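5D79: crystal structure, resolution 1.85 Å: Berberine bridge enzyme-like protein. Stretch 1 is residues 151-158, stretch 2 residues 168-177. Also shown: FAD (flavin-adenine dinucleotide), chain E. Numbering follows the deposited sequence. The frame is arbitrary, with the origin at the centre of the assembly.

Stretch 1 (151-158) ATAGELYY
Stretch 2 168-177: AFPAGIHPTV

The contact joins the first turns of a helix to an irregular segment that follows it in the same chain, burying 443 Å² summed over both sides. Stretch 1 enters through Ala-151 (phi/psi -75/152) and Thr-152 (-96/161), then becomes helical from Ala-153 onward, with phi between -52 and -65 and psi between -41 and -49. Stretch 2 has no regular helix or strand in its contacting part. The two run in opposite senses: the CA atoms of Thr-152 and Val-177 lie 5.4 Å apart, those of Gly-154 and Pro-175 3.8 Å, and those of Tyr-157 and Phe-169 7.4 Å.

Tyr-157 gives the most surface, 86 Å². Its CA-to-CB bond points sideways, but chi1 of -73° (m) and chi2 of -18° bring the end of the ring to stretch 2. There OH donates a hydrogen bond to Gly-172 O at 2.7 Å, with that oxygen at the ring edge, near its plane. A long side chain ending in a hydroxyl suits this place, because it reaches a backbone carbonyl while its ring packs against apolar atoms: Tyr-157 CZ is 4.2 Å from Ala-171 CB. The hydroxyl also accepts from water 1 (2.8 Å to Tyr-157 OH). The same water donates to Phe-169 O at 2.6 Å and accepts from Ala-171 N at 3.0 Å, tying the phenol to a backbone of extended character (Phe-169 -143/135, Pro-170 -82/90, Ala-171 -132/-167, Gly-172 -70/171).

Pro-175, covered over 49 Å², meets the start of the helix. It follows His-174 (-92/115) in a type I turn from His-174 to Val-177, with Pro-175 at -65/-26 and Thr-176 at -87/1; a proline ring already restricts phi to the value needed at the second position. The turn is closed by Val-177 N donating to His-174 O at 3.2 Å. Its carbonyls face the free amides of the helix's first turn: Gly-154 N donates to Pro-175 O at 2.8 Å (146°), and Ala-153 N donates to Val-177 O at 2.7 Å, almost straight at 176°. Glycine permits this closeness, since an ideal CB on Gly-154 would lie 2.7 Å from Pro-175 O, a clash.

Thr-152 is the N-cap. With chi1 at 69° (p), its OG1 accepts from Glu-155 N at 3.0 Å, and Glu-155, with chi1 m and chi2 t, returns the bond as its OE1 accepts from Thr-152 N at 2.9 Å. A short hydroxyl side chain can thus satisfy an amide that the helix leaves unpaired. Thr-152 OG1 also lies 3.2 Å from Pro-175 O, a weak contact at most.

Phe-169, also covered over 49 Å², supplies the apolar end. Its chi1 of -173° (t) and chi2 of 76° set CD2 3.9 Å from Leu-156 CD2, Leu-156 having chi1 172° (t) and chi2 65° (p). Both CB atoms point toward the opposing stretch, so these bulky, buried side chains fill the space between the backbones.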

# COMPACT_ATOMS: atom_id res chain seq x y z
N ALA A 151 0.27 12.30 -6.88
CA ALA A 151 0.64 11.45 -8.00
C ALA A 151 0.39 9.99 -7.70
O ALA A 151 0.40 9.58 -6.54
CB ALA A 151 2.10 11.67 -8.36
N THR A 152 0.13 9.19 -8.73
CA THR A 152 0.02 7.76 -8.53
C THR A 152 1.34 7.12 -8.84
O THR A 152 2.17 7.71 -9.53
CB THR A 152 -1.05 7.11 -9.41
OG1 THR A 152 -0.63 7.15 -10.78
CG2 THR A 152 -2.41 7.79 -9.24
N ALA A 153 1.53 5.91 -8.33
CA ALA A 153 2.67 5.08 -8.67
C ALA A 153 2.79 4.88 -10.20
O ALA A 153 3.89 4.93 -10.76
CB ALA A 153 2.58 3.75 -7.96
N GLY A 154 1.66 4.67 -10.87
CA GLY A 154 1.64 4.58 -12.31
C GLY A 154 2.17 5.81 -13.04
O GLY A 154 2.91 5.69 -14.02
N GLU A 155 1.78 6.99 -12.58
CA GLU A 155 2.24 8.23 -13.20
C GLU A 155 3.76 8.36 -13.01
O GLU A 155 4.48 8.75 -13.94
CB GLU A 155 1.51 9.45 -12.61
CG GLU A 155 0.04 9.56 -13.04
CD GLU A 155 -0.82 10.43 -12.11
OE1 GLU A 155 -0.32 10.92 -11.07
OE2 GLU A 155 -2.02 10.61 -12.43
N LEU A 156 4.23 8.02 -11.81
CA LEU A 156 5.65 8.07 -11.52
C LEU A 156 6.42 7.11 -12.43
O LEU A 156 7.43 7.48 -13.06
CB LEU A 156 5.91 7.74 -10.05
CG LEU A 156 7.39 7.59 -9.72
CD1 LEU A 156 8.11 8.91 -9.92
CD2 LEU A 156 7.56 7.07 -8.31
N TYR A 157 5.94 5.87 -12.49
CA TYR A 157 6.50 4.87 -13.37
C TYR A 157 6.61 5.38 -14.79
O TYR A 157 7.65 5.23 -15.45
CB TYR A 157 5.64 3.61 -13.34
CG TYR A 157 5.77 2.83 -12.06
CD1 TYR A 157 6.84 3.04 -11.21
CD2 TYR A 157 4.82 1.87 -11.71
CE1 TYR A 157 6.95 2.31 -10.03
CE2 TYR A 157 4.93 1.14 -10.53
CZ TYR A 157 6.01 1.37 -9.71
OH TYR A 157 6.14 0.66 -8.55
N TYR A 158 5.54 6.01 -15.26
CA TYR A 158 5.45 6.48 -16.64
C TYR A 158 6.49 7.54 -16.91
O TYR A 158 7.12 7.55 -17.97
CB TYR A 158 4.05 7.03 -16.92
CG TYR A 158 3.84 7.46 -18.34
CD1 TYR A 158 3.75 6.52 -19.37
CD2 TYR A 158 3.71 8.80 -18.67
CE1 TYR A 158 3.53 6.91 -20.68
CE2 TYR A 158 3.50 9.21 -19.97
CZ TYR A 158 3.41 8.26 -20.97
OH TYR A 158 3.20 8.67 -22.27
N ALA A 168 14.74 3.00 -12.30
CA ALA A 168 13.45 2.51 -11.81
C ALA A 168 13.17 3.09 -10.43
O ALA A 168 13.96 3.85 -9.87
CB ALA A 168 13.44 0.98 -11.75
N PHE A 169 12.02 2.75 -9.87
CA PHE A 169 11.79 3.06 -8.49
C PHE A 169 11.01 1.91 -7.88
O PHE A 169 10.07 1.41 -8.49
CB PHE A 169 11.05 4.39 -8.33
CG PHE A 169 10.94 4.82 -6.90
CD1 PHE A 169 12.03 5.36 -6.25
CD2 PHE A 169 9.76 4.64 -6.19
CE1 PHE A 169 11.95 5.73 -4.92
CE2 PHE A 169 9.67 5.00 -4.85
CZ PHE A 169 10.76 5.55 -4.22
N PRO A 170 11.42 1.47 -6.68
CA PRO A 170 10.82 0.33 -6.00
C PRO A 170 9.53 0.69 -5.26
O PRO A 170 9.59 1.07 -4.09
CB PRO A 170 11.92 -0.10 -5.03
CG PRO A 170 12.61 1.18 -4.68
CD PRO A 170 12.57 2.01 -5.93
N ALA A 171 8.38 0.59 -5.93
CA ALA A 171 7.08 0.77 -5.28
C ALA A 171 6.16 -0.38 -5.69
O ALA A 171 6.64 -1.37 -6.27
CB ALA A 171 6.47 2.11 -5.65
N GLY A 172 4.87 -0.26 -5.42
CA GLY A 172 3.93 -1.34 -5.67
C GLY A 172 3.65 -1.65 -7.13
O GLY A 172 4.06 -0.91 -8.03
N ILE A 173 2.94 -2.74 -7.39
CA ILE A 173 2.66 -3.10 -8.78
C ILE A 173 1.40 -2.44 -9.35
O ILE A 173 1.23 -2.41 -10.56
CB ILE A 173 2.53 -4.65 -9.00
CG1 ILE A 173 1.19 -5.16 -8.46
CG2 ILE A 173 3.74 -5.40 -8.43
CD1 ILE A 173 0.94 -6.63 -8.72
N HIS A 174 0.52 -1.93 -8.49
CA HIS A 174 -0.78 -1.43 -8.95
C HIS A 174 -0.73 0.09 -9.28
O HIS A 174 -0.52 0.93 -8.40
CB HIS A 174 -1.86 -1.74 -7.90
CG HIS A 174 -2.08 -3.21 -7.69
ND1 HIS A 174 -1.32 -3.97 -6.82
CD2 HIS A 174 -2.99 -4.06 -8.23
CE1 HIS A 174 -1.75 -5.22 -6.83
NE2 HIS A 174 -2.76 -5.30 -7.68
N PRO A 175 -0.93 0.43 -10.56
CA PRO A 175 -0.64 1.79 -11.04
C PRO A 175 -1.52 2.89 -10.45
O PRO A 175 -1.05 4.02 -10.41
CB PRO A 175 -0.87 1.69 -12.56
CG PRO A 175 -0.85 0.25 -12.87
CD PRO A 175 -1.35 -0.46 -11.65
N THR A 176 -2.74 2.59 -10.00
CA THR A 176 -3.63 3.67 -9.53
C THR A 176 -3.42 3.99 -8.03
O THR A 176 -4.08 4.86 -7.46
CB THR A 176 -5.15 3.35 -9.78
OG1 THR A 176 -5.53 2.13 -9.12
CG2 THR A 176 -5.47 3.24 -11.27
N VAL A 177 -2.49 3.29 -7.40
CA VAL A 177 -2.21 3.55 -6.00
C VAL A 177 -1.38 4.82 -5.87
O VAL A 177 -0.39 5.02 -6.58
CB VAL A 177 -1.49 2.36 -5.34
CG1 VAL A 177 -1.08 2.72 -3.93
CG2 VAL A 177 -2.40 1.14 -5.35
PA FAD E . -5.31 6.89 0.23
O1A FAD E . -6.64 6.32 0.65
O2A FAD E . -5.44 8.19 -0.54
O5B FAD E . -4.36 7.06 1.53
C5B FAD E . -4.24 6.01 2.49
C4B FAD E . -3.79 6.53 3.87
O4B FAD E . -2.69 7.40 3.70
C3B FAD E . -4.90 7.31 4.55
O3B FAD E . -4.89 7.10 5.95
C2B FAD E . -4.55 8.75 4.21
O2B FAD E . -5.03 9.67 5.18
C1B FAD E . -3.03 8.72 4.09
N9A FAD E . -2.47 9.70 3.13
C8A FAD E . -2.62 9.75 1.76
N7A FAD E . -1.91 10.82 1.30
C5A FAD E . -1.32 11.44 2.35
C6A FAD E . -0.50 12.56 2.46
N6A FAD E . 0.06 13.11 1.38
N1A FAD E . -0.04 12.96 3.70
C2A FAD E . -0.39 12.24 4.83
N3A FAD E . -1.21 11.14 4.71
C4A FAD E . -1.67 10.74 3.50
N1 FAD E . 0.46 -1.84 -1.19
C2 FAD E . 1.69 -2.47 -1.33
O2 FAD E . 2.69 -2.02 -0.76
N3 FAD E . 1.79 -3.59 -2.14
C4 FAD E . 0.68 -4.11 -2.80
O4 FAD E . 0.83 -5.04 -3.59
C4X FAD E . -0.55 -3.46 -2.67
N5 FAD E . -1.64 -3.86 -3.41
C5X FAD E . -2.75 -3.02 -3.50
C6 FAD E . -3.76 -3.26 -4.43
C7 FAD E . -4.87 -2.41 -4.50
C7M FAD E . -5.96 -2.68 -5.49
C8 FAD E . -4.95 -1.29 -3.67
C8M FAD E . -6.14 -0.38 -3.71
C9 FAD E . -3.94 -1.05 -2.75
C9A FAD E . -2.87 -1.94 -2.62
N10 FAD E . -1.87 -1.73 -1.68
C10 FAD E . -0.63 -2.30 -1.88
C1' FAD E . -2.12 -0.84 -0.50
C2' FAD E . -1.74 0.61 -0.75
O2' FAD E . -0.35 0.71 -0.90
C3' FAD E . -2.23 1.42 0.44
O3' FAD E . -3.64 1.39 0.46
C4' FAD E . -1.82 2.87 0.35
O4' FAD E . -1.81 3.44 1.64
C5' FAD E . -2.86 3.64 -0.45
O5' FAD E . -2.31 4.88 -0.82
P FAD E . -3.27 5.90 -1.60
O1P FAD E . -2.63 7.26 -1.65
O2P FAD E . -3.59 5.39 -2.98
O3P FAD E . -4.59 5.77 -0.68
O HOH W 1 8.56 -0.75 -8.66